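Local coordinates for protein GH127 beta-L-arabinofuranoside (PDB 4QK0) that probably hydrolyses beta-L-arabinofuranosides as a glycoside hydrolase of family GH127, at residues D172-G175 against T176-R180; L211-S214 against Q215-I218; H191-I194 against E195-L198; D165-C168 against K169-D172. All coordinates share one frame; numbering follows the deposited sequence.

Contact 1. Residues D172-G175 against T176-R180; sequences DYIG and TVFGR
Val177 lays its CG2 methyl over one face of the Tyr173 ring, 3.8 Å from the centroid and 29° off the normal, a CH-pi contact that brings CG2 to 3.4 Å from Tyr173 CZ. Its other methyl, CG1, lies over one face of the Phe178 ring, toward the rim. At the edge of that second ring, Phe178 CD2 comes within 3.5 Å of Ile174 O, and it also meets Ile174 CG2 at 4.0 Å. This is the last turn of helix 162-177, in a catalytic domain whose helical array is consistent with the (alpha/alpha)6 barrel of six-hairpin enzymes; Phe178 is where the chain leaves helical angles. Phe178 N still closes a backbone bond to Ile174 O (2.9 Å). Thr176 OG1 stands between its own N and carbonyl carbon (chi1 66°), which turns it back to donate to Tyr173 O at 2.7 Å, in the carbonyl plane on a lone pair. Tyr173 O also accepts from Val177 N, so two bonds hold it, with a further weak one from Thr176 N. Shortening Tyr173 to an alanine is likely to leave Val177 CG2 without the ring face beneath it and Trp132 NE1 without its hydroxyl partner. Trp132 also meets the Phe178 ring edge-to-face.

Contact 2. Residues L211-S214 against Q215-I218; sequences LKLS and QYFI
Leu213 runs beside Phe217, both side chains pointing the same way off helix 208-220, a member of the catalytic domain's helical array. The isobutyl branch point does the touching: Leu213 CG is 3.7 Å from Phe217 CE2, and its methyl CD1 is 3.9 Å from the same ring atom. CG of Leu213 stands anti to the backbone N (chi1 -177°), which swings the branch along the helix toward the ring one turn on. Phe217 in turn brings CD2 to 3.4 Å from Leu213 O, the carbonyl that receives Phe217 N at 3.0 Å, while Tyr216 CD2 lies over one face of the ring, toward its rim. A serine in place of Phe217 would probably open a gap beside Leu213 and take away a surface on which Ile174 of helix 162-177 packs. Ser214 turns its hydroxyl away from this pair, and OG bonds Glu195 O of helix 194-205. Its own carbonyl accepts from Ile218 N, and Ile218 CG1 rests 3.6 Å from the same Ser214 O. Gln215 sits with CB 3.6 Å from Lys212 O, then bends at chi2 so that NE2 reaches Asp219, the next turn's carboxylate, while its chain lies against Leu279 and Met283 of helix 266-283. Leu213 and Phe217 thus pack by apolar contact, while the polar ends of Ser214, Gln215 and Tyr216, whose OH bonds Gly187 O, each find a hydrogen-bond partner within otherwise largely apolar surroundings.

Contact 3. Residues H191-I194 against E195-L198; sequences HQEI and ELAL
Glu195 folds its carboxylate back on the chain before it, and OE1 accepts the backbone N-H of Glu193 at 2.9 Å and 157°, met nearly along the C-O bond. The bend comes at chi2 (91°), after CG has been set beside the backbone N. The aliphatic part of Gln192 lines the same carboxylate, its CB 3.5 Å from Glu195 OE1, and Ile194 CG2 lies 3.8 Å from Glu195 CD. Glu193 is the N-cap of helix 194-205, within the catalytic domain's helical array, so a side chain of the first turn holds the N-H of the cap residue itself. From there the helix proper begins, Ala197 N reaching Glu193 O at 3.1 Å and Leu198 N reaching Ile194 O at 2.9 Å. Leu198 CG presses on that Ile194 O, and Leu198 CD1 meets Ile194 CG1 at 3.9 Å. On another side, both methyls of Leu196 approach Glu193 OE1 at 3.8 Å. Farther out, His191 ND1 donates to Gln192 O, with the acceptor close to the imidazole plane, which probably helps fix the peptide carrying the Glu193 N-H. Gln192 NE2 is held by Gln251, Arg221 borders both Gln192 and Glu195, and Glu193 OE2 lies close to the like-charged Glu149 OE1.

Contact 4. Residues D165-C168 against K169-D172; sequences DIMC and KYAD
Apolar contact across these two turns rests on Met167 and Tyr170, which leave helix 162-177 side by side. Met167 is a selenomethionine, introduced by labelling, and its chain bends at chi2 (-45°) and again at chi3, curling the terminal CE methyl back to 3.7 Å from Tyr170 CD2 and 4.1 Å from Tyr170 CB. CE thus meets the ring close to its attachment point and well short of the phenol oxygen.

Backbone hydrogen bonding is regular and alpha-helical. Lys169 N, Tyr170 N, Ala171 N and Asp172 N reach the carbonyls of Asp165, Ile166, Met167 and Cys168 in turn. The Lys169 N to Asp165 O bond measures 3.2 Å. Ala171 N lies 2.8 Å from Met167 O, and Ala171 CB is 3.4 Å from that same oxygen.

Polar proximity of another sort occurs at Asp172. With CG beside its own backbone N (chi1 -62°), the carboxylate swings back until Cys168 O lies over its face, 2.9 Å from Asp172 CG. Asp172 OD2 and OD1 lie 3.0 and 3.2 Å from Cys168 O, and no hydrogen bond links them to it. Tyr210 OH hydrogen-bonds Asp172 OD1. Asp165 has its charge met outside the pair, in a salt bridge to Arg161.

Met167 lies on Leu147, Ile148 and Ala151 of helix 140-158, and Tyr170 reaches Ala144 of that helix as well as Trp132. Elsewhere round the axis, Cys168 and Ala171 pack on Leu201 of helix 194-205 and on Tyr210 of helix 208-220, so within the catalytic domain's helical array this helix packs against helices 140-158, 194-205 and 208-220.

Contacts 4 and 1 follow one another along helix 162-177, share Asp172, and are only partly buried; contacts 3 and 2 belong to the next two helices and lie deeper, contact 3 closest to the centre of the chain with every touching residue buried. Chemistry follows place: contacts 2 and 4 are mid-helix turns with regular backbone bonding and one main apolar pair each, whereas contacts 1 and 3 are helix ends, where a threonine hydroxyl or a glutamate carboxylate bonds the backbone. Contact 2 is the hub, touching all three others: Gly175 CA meets Leu213 CD2 at 3.8 Å, Leu198 CD1 meets Leu213 CG at 3.7 Å, and Ala171 O borders Leu213 CD2.

Contact 1. Residues D172-G175 against T176-R180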
loop_
_atom_site.group_PDB
_atom_site.type_symbol
_atom_site.label_atom_id
_atom_site.label_comp_id
_atom_site.label_asym_id
_atom_site.label_seq_id
_atom_site.Cartn_x
_atom_site.Cartn_y
_atom_site.Cartn_z
ATOM N N ASP A 172 44.622 -3.288 3.323
ATOM C CA ASP A 172 45.539 -3.601 4.444
ATOM C C ASP A 172 45.240 -2.731 5.634
ATOM O O ASP A 172 45.197 -3.235 6.773
ATOM C CB ASP A 172 47.032 -3.409 4.049
ATOM C CG ASP A 172 47.471 -4.332 2.910
ATOM O OD1 ASP A 172 46.843 -5.389 2.676
ATOM O OD2 ASP A 172 48.431 -3.942 2.207
ATOM N N TYR A 173 45.053 -1.427 5.406
ATOM C CA TYR A 173 44.728 -0.529 6.524
ATOM C C TYR A 173 43.440 -0.995 7.193
ATOM O O TYR A 173 43.362 -1.126 8.445
ATOM C CB TYR A 173 44.621 0.926 6.051
ATOM C CG TYR A 173 44.122 1.850 7.125
ATOM C CD1 TYR A 173 44.744 1.931 8.351
ATOM C CD2 TYR A 173 42.944 2.612 6.926
ATOM C CE1 TYR A 173 44.228 2.737 9.356
ATOM C CE2 TYR A 173 42.413 3.419 7.925
ATOM C CZ TYR A 173 43.022 3.475 9.121
ATOM O OH TYR A 173 42.490 4.295 10.097
ATOM N N ILE A 174 42.427 -1.312 6.382
ATOM C CA ILE A 174 41.145 -1.770 6.945
ATOM C C ILE A 174 41.347 -3.014 7.855
ATOM O O ILE A 174 40.746 -3.155 8.898
ATOM C CB ILE A 174 40.158 -2.077 5.809
ATOM C CG1 ILE A 174 39.681 -0.757 5.172
ATOM C CG2 ILE A 174 38.972 -2.929 6.306
ATOM C CD1 ILE A 174 38.981 -0.980 3.869
ATOM N N GLY A 175 42.225 -3.894 7.407
ATOM C CA GLY A 175 42.623 -5.098 8.157
ATOM C C GLY A 175 43.261 -4.807 9.492
ATOM O O GLY A 175 43.085 -5.556 10.417
ATOM N N THR A 176 43.984 -3.684 9.607
ATOM C CA THR A 176 44.526 -3.319 10.903
ATOM C C THR A 176 43.453 -2.775 11.799
ATOM O O THR A 176 43.529 -2.932 13.014
ATOM C CB THR A 176 45.691 -2.300 10.831
ATOM O OG1 THR A 176 45.237 -1.032 10.330
ATOM C CG2 THR A 176 46.855 -2.826 9.921
ATOM N N VAL A 177 42.481 -2.098 11.221
ATOM C CA VAL A 177 41.491 -1.388 12.027
ATOM C C VAL A 177 40.404 -2.324 12.546
ATOM O O VAL A 177 39.997 -2.215 13.707
ATOM C CB VAL A 177 40.817 -0.303 11.218
ATOM C CG1 VAL A 177 39.635 0.263 11.975
ATOM C CG2 VAL A 177 41.812 0.792 10.920
ATOM N N PHE A 178 39.939 -3.220 11.700
ATOM C CA PHE A 178 38.807 -4.078 12.080
ATOM C C PHE A 178 39.183 -5.513 12.431
ATOM O O PHE A 178 39.895 -6.186 11.674
ATOM C CB PHE A 178 37.772 -4.099 10.957
ATOM C CG PHE A 178 37.117 -2.770 10.767
ATOM C CD1 PHE A 178 36.047 -2.412 11.532
ATOM C CD2 PHE A 178 37.650 -1.859 9.886
ATOM C CE1 PHE A 178 35.462 -1.175 11.389
ATOM C CE2 PHE A 178 37.069 -0.611 9.718
ATOM C CZ PHE A 178 35.977 -0.265 10.480
ATOM N N GLY A 179 38.647 -5.996 13.542
ATOM C CA GLY A 179 38.859 -7.386 13.911
ATOM C C GLY A 179 38.580 -7.622 15.366
ATOM O O GLY A 179 38.054 -6.742 16.045
ATOM N N ARG A 180 38.980 -8.800 15.859
ATOM C CA ARG A 180 38.763 -9.147 17.261
ATOM C C ARG A 180 39.981 -8.854 18.116
ATOM O O ARG A 180 39.944 -9.019 19.321
ATOM C CB ARG A 180 38.379 -10.610 17.352
ATOM C CG ARG A 180 37.206 -10.971 16.476
ATOM C CD ARG A 180 36.854 -12.448 16.515
ATOM N NE ARG A 180 36.580 -12.991 17.833
ATOM C CZ ARG A 180 35.377 -13.282 18.338
ATOM N NH1 ARG A 180 34.252 -13.081 17.657
ATOM N NH2 ARG A 180 35.302 -13.800 19.570
#

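Contact 2. Residues L211-S214 against Q215-I218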
loop_
_atom_site.group_PDB
_atom_site.type_symbol
_atom_site.label_atom_id
_atom_site.label_comp_id
_atom_site.label_asym_id
_atom_site.label_seq_id
_atom_site.Cartn_x
_atom_site.Cartn_y
_atom_site.Cartn_z
ATOM N N LEU A 211 41.009 -12.735 2.294
ATOM C CA LEU A 211 40.057 -13.834 2.489
ATOM C C LEU A 211 39.650 -13.968 3.933
ATOM O O LEU A 211 38.457 -14.011 4.256
ATOM C CB LEU A 211 40.650 -15.123 1.983
ATOM C CG LEU A 211 39.816 -16.354 2.245
ATOM C CD1 LEU A 211 38.575 -16.310 1.391
ATOM C CD2 LEU A 211 40.637 -17.585 1.903
ATOM N N LYS A 212 40.617 -13.873 4.827
ATOM C CA LYS A 212 40.302 -13.915 6.252
ATOM C C LYS A 212 39.541 -12.685 6.798
ATOM O O LYS A 212 38.760 -12.772 7.728
ATOM C CB LYS A 212 41.586 -14.097 7.022
ATOM C CG LYS A 212 42.159 -15.495 6.840
ATOM C CD LYS A 212 42.868 -15.938 8.113
ATOM C CE LYS A 212 44.347 -15.612 8.106
ATOM N NZ LYS A 212 45.115 -16.821 7.676
ATOM N N LEU A 213 39.845 -11.525 6.245
ATOM C CA LEU A 213 39.170 -10.321 6.643
ATOM C C LEU A 213 37.665 -10.399 6.200
ATOM O O LEU A 213 36.782 -10.146 6.984
ATOM C CB LEU A 213 39.898 -9.118 6.001
ATOM C CG LEU A 213 39.346 -7.769 6.389
ATOM C CD1 LEU A 213 39.418 -7.621 7.889
ATOM C CD2 LEU A 213 40.111 -6.657 5.705
ATOM N N SER A 214 37.423 -10.819 4.972
ATOM C CA SER A 214 36.065 -11.109 4.489
ATOM C C SER A 214 35.347 -12.040 5.432
ATOM O O SER A 214 34.263 -11.725 5.941
ATOM C CB SER A 214 36.109 -11.717 3.086
ATOM O OG SER A 214 34.802 -11.960 2.563
ATOM N N GLN A 215 35.988 -13.159 5.771
ATOM C CA GLN A 215 35.417 -14.099 6.756
ATOM C C GLN A 215 35.147 -13.466 8.097
ATOM O O GLN A 215 34.106 -13.745 8.732
ATOM C CB GLN A 215 36.345 -15.321 6.963
ATOM C CG GLN A 215 35.682 -16.458 7.744
ATOM C CD GLN A 215 34.637 -17.187 6.899
ATOM O OE1 GLN A 215 34.968 -17.712 5.833
ATOM N NE2 GLN A 215 33.369 -17.210 7.347
ATOM N N TYR A 216 36.076 -12.628 8.564
ATOM C CA TYR A 216 35.878 -11.962 9.827
ATOM C C TYR A 216 34.579 -11.104 9.789
ATOM O O TYR A 216 33.783 -11.112 10.714
ATOM C CB TYR A 216 37.081 -11.051 10.252
ATOM C CG TYR A 216 36.576 -9.978 11.166
ATOM C CD1 TYR A 216 36.267 -10.244 12.477
ATOM C CD2 TYR A 216 36.258 -8.714 10.665
ATOM C CE1 TYR A 216 35.727 -9.251 13.289
ATOM C CE2 TYR A 216 35.735 -7.728 11.469
ATOM C CZ TYR A 216 35.445 -7.992 12.741
ATOM O OH TYR A 216 34.877 -6.987 13.513
ATOM N N PHE A 217 34.413 -10.311 8.740
ATOM C CA PHE A 217 33.246 -9.382 8.682
ATOM C C PHE A 217 31.897 -10.146 8.699
ATOM O O PHE A 217 30.974 -9.783 9.384
ATOM C CB PHE A 217 33.342 -8.529 7.414
ATOM C CG PHE A 217 34.268 -7.323 7.538
ATOM C CD1 PHE A 217 34.116 -6.409 8.540
ATOM C CD2 PHE A 217 35.262 -7.123 6.629
ATOM C CE1 PHE A 217 34.928 -5.286 8.624
ATOM C CE2 PHE A 217 36.065 -6.005 6.685
ATOM C CZ PHE A 217 35.913 -5.078 7.693
ATOM N N ILE A 218 31.854 -11.228 7.952
ATOM C CA ILE A 218 30.708 -12.112 7.925
ATOM C C ILE A 218 30.464 -12.821 9.263
ATOM O O ILE A 218 29.326 -12.851 9.735
ATOM C CB ILE A 218 30.853 -13.129 6.767
ATOM C CG1 ILE A 218 30.760 -12.420 5.410
ATOM C CG2 ILE A 218 29.836 -14.241 6.859
ATOM C CD1 ILE A 218 29.447 -11.719 5.140
#

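Contact 3. Residues H191-I194 against E195-L198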
loop_
_atom_site.group_PDB
_atom_site.type_symbol
_atom_site.label_atom_id
_atom_site.label_comp_id
_atom_site.label_asym_id
_atom_site.label_seq_id
_atom_site.Cartn_x
_atom_site.Cartn_y
_atom_site.Cartn_z
ATOM N N HIS A 191 26.078 -1.347 5.374
ATOM C CA HIS A 191 25.795 -1.833 4.051
ATOM C C HIS A 191 26.888 -2.764 3.570
ATOM O O HIS A 191 27.965 -2.321 3.166
ATOM C CB HIS A 191 25.631 -0.675 3.067
ATOM C CG HIS A 191 24.906 -1.043 1.821
ATOM N ND1 HIS A 191 25.159 -2.201 1.121
ATOM C CD2 HIS A 191 23.924 -0.394 1.132
ATOM C CE1 HIS A 191 24.371 -2.256 0.055
ATOM N NE2 HIS A 191 23.600 -1.179 0.055
ATOM N N GLN A 192 26.537 -4.052 3.503
ATOM C CA GLN A 192 27.408 -5.055 3.049
ATOM C C GLN A 192 27.844 -4.784 1.633
ATOM O O GLN A 192 27.109 -4.190 0.834
ATOM C CB GLN A 192 26.761 -6.433 3.169
ATOM C CG GLN A 192 26.224 -6.749 4.540
ATOM C CD GLN A 192 24.760 -6.339 4.745
ATOM O OE1 GLN A 192 24.377 -5.224 4.427
ATOM N NE2 GLN A 192 23.937 -7.261 5.264
ATOM N N GLU A 193 29.076 -5.198 1.342
ATOM C CA GLU A 193 29.741 -5.004 0.059
ATOM C C GLU A 193 31.245 -5.319 0.212
ATOM O O GLU A 193 31.825 -5.916 -0.674
ATOM C CB GLU A 193 29.563 -3.573 -0.525
ATOM C CG GLU A 193 30.615 -3.105 -1.513
ATOM C CD GLU A 193 30.577 -3.832 -2.842
ATOM O OE1 GLU A 193 29.602 -4.547 -3.139
ATOM O OE2 GLU A 193 31.535 -3.669 -3.629
ATOM N N ILE A 194 31.853 -4.865 1.280
ATOM C CA ILE A 194 33.306 -5.068 1.485
ATOM C C ILE A 194 33.637 -6.563 1.498
ATOM O O ILE A 194 34.675 -6.983 0.963
ATOM C CB ILE A 194 33.806 -4.380 2.772
ATOM C CG1 ILE A 194 35.341 -4.374 2.858
ATOM C CG2 ILE A 194 33.268 -5.043 4.017
ATOM C CD1 ILE A 194 36.015 -3.616 1.765
ATOM N N GLU A 195 32.690 -7.370 1.968
ATOM C CA GLU A 195 32.923 -8.802 2.089
ATOM C C GLU A 195 33.077 -9.464 0.715
ATOM O O GLU A 195 34.088 -10.165 0.467
ATOM C CB GLU A 195 31.856 -9.460 2.917
ATOM C CG GLU A 195 31.658 -8.798 4.254
ATOM C CD GLU A 195 30.592 -7.673 4.261
ATOM O OE1 GLU A 195 30.183 -7.226 3.161
ATOM O OE2 GLU A 195 30.159 -7.288 5.385
ATOM N N LEU A 196 32.170 -9.190 -0.218
ATOM C CA LEU A 196 32.343 -9.762 -1.560
ATOM C C LEU A 196 33.533 -9.141 -2.331
ATOM O O LEU A 196 34.168 -9.788 -3.155
ATOM C CB LEU A 196 31.036 -9.689 -2.370
ATOM C CG LEU A 196 30.510 -8.308 -2.823
ATOM C CD1 LEU A 196 31.133 -7.896 -4.125
ATOM C CD2 LEU A 196 28.992 -8.304 -3.009
ATOM N N ALA A 197 33.815 -7.868 -2.067
ATOM C CA ALA A 197 34.886 -7.209 -2.738
ATOM C C ALA A 197 36.242 -7.803 -2.331
ATOM O O ALA A 197 37.085 -8.067 -3.151
ATOM C CB ALA A 197 34.864 -5.716 -2.406
ATOM N N LEU A 198 36.418 -8.000 -1.050
ATOM C CA LEU A 198 37.612 -8.664 -0.523
ATOM C C LEU A 198 37.854 -10.040 -1.115
ATOM O O LEU A 198 38.994 -10.385 -1.371
ATOM C CB LEU A 198 37.558 -8.756 1.007
ATOM C CG LEU A 198 37.800 -7.439 1.708
ATOM C CD1 LEU A 198 37.531 -7.522 3.203
ATOM C CD2 LEU A 198 39.228 -6.939 1.468
#

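Contact 4. Residues D165-C168 against K169-D172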
loop_
_atom_site.group_PDB
_atom_site.type_symbol
_atom_site.label_atom_id
_atom_site.label_comp_id
_atom_site.label_asym_id
_atom_site.label_seq_id
_atom_site.Cartn_x
_atom_site.Cartn_y
_atom_site.Cartn_z
ATOM N N ASP A 165 47.178 -1.413 -6.578
ATOM C CA ASP A 165 48.127 -1.100 -5.516
ATOM C C ASP A 165 47.557 -0.156 -4.490
ATOM O O ASP A 165 47.702 -0.353 -3.306
ATOM C CB ASP A 165 49.426 -0.527 -6.110
ATOM C CG ASP A 165 50.271 -1.604 -6.829
ATOM O OD1 ASP A 165 50.192 -2.781 -6.430
ATOM O OD2 ASP A 165 50.991 -1.282 -7.803
ATOM N N ILE A 166 46.917 0.893 -4.963
ATOM C CA ILE A 166 46.234 1.851 -4.092
ATOM C C ILE A 166 45.214 1.128 -3.203
ATOM O O ILE A 166 45.194 1.349 -1.990
ATOM C CB ILE A 166 45.522 2.908 -4.981
ATOM C CG1 ILE A 166 46.578 3.817 -5.642
ATOM C CG2 ILE A 166 44.494 3.704 -4.193
ATOM C CD1 ILE A 166 46.045 4.628 -6.836
HETATM N N MSE A 167 44.379 0.296 -3.809
HETATM C CA MSE A 167 43.311 -0.341 -3.066
HETATM C C MSE A 167 43.818 -1.411 -2.100
HETATM O O MSE A 167 43.185 -1.651 -1.074
HETATM C CB MSE A 167 42.250 -0.843 -4.031
HETATM C CG MSE A 167 41.547 0.326 -4.765
HETATM SE SE MSE A 167 41.057 1.820 -3.578
HETATM C CE MSE A 167 40.001 0.788 -2.314
ATOM N N CYS A 168 44.958 -2.053 -2.403
ATOM C CA CYS A 168 45.567 -2.993 -1.440
ATOM C C CYS A 168 46.064 -2.279 -0.240
ATOM O O CYS A 168 46.012 -2.822 0.872
ATOM C CB CYS A 168 46.732 -3.780 -2.073
ATOM S SG CYS A 168 46.234 -5.094 -3.195
ATOM N N LYS A 169 46.554 -1.046 -0.411
ATOM C CA LYS A 169 46.970 -0.257 0.749
ATOM C C LYS A 169 45.776 0.032 1.650
ATOM O O LYS A 169 45.866 -0.084 2.864
ATOM C CB LYS A 169 47.624 1.070 0.352
ATOM C CG LYS A 169 49.100 0.970 0.054
ATOM C CD LYS A 169 49.699 2.232 -0.596
ATOM C CE LYS A 169 50.376 3.116 0.420
ATOM N NZ LYS A 169 49.435 3.677 1.435
ATOM N N TYR A 170 44.645 0.391 1.055
ATOM C CA TYR A 170 43.440 0.666 1.851
ATOM C C TYR A 170 42.961 -0.653 2.486
ATOM O O TYR A 170 42.721 -0.712 3.692
ATOM C CB TYR A 170 42.372 1.318 0.961
ATOM C CG TYR A 170 41.185 1.934 1.658
ATOM C CD1 TYR A 170 41.074 1.972 3.019
ATOM C CD2 TYR A 170 40.180 2.534 0.914
ATOM C CE1 TYR A 170 39.989 2.546 3.644
ATOM C CE2 TYR A 170 39.077 3.151 1.515
ATOM C CZ TYR A 170 38.979 3.148 2.873
ATOM O OH TYR A 170 37.914 3.740 3.496
ATOM N N ALA A 171 42.882 -1.724 1.701
ATOM C CA ALA A 171 42.434 -3.036 2.257
ATOM C C ALA A 171 43.314 -3.486 3.452
ATOM O O ALA A 171 42.824 -3.944 4.493
ATOM C CB ALA A 171 42.448 -4.087 1.164
ATOM N N ASP A 172 44.622 -3.288 3.323
ATOM C CA ASP A 172 45.539 -3.601 4.444
ATOM C C ASP A 172 45.240 -2.731 5.634
ATOM O O ASP A 172 45.197 -3.235 6.773
ATOM C CB ASP A 172 47.032 -3.409 4.049
ATOM C CG ASP A 172 47.471 -4.332 2.910
ATOM O OD1 ASP A 172 46.843 -5.389 2.676
ATOM O OD2 ASP A 172 48.431 -3.942 2.207
#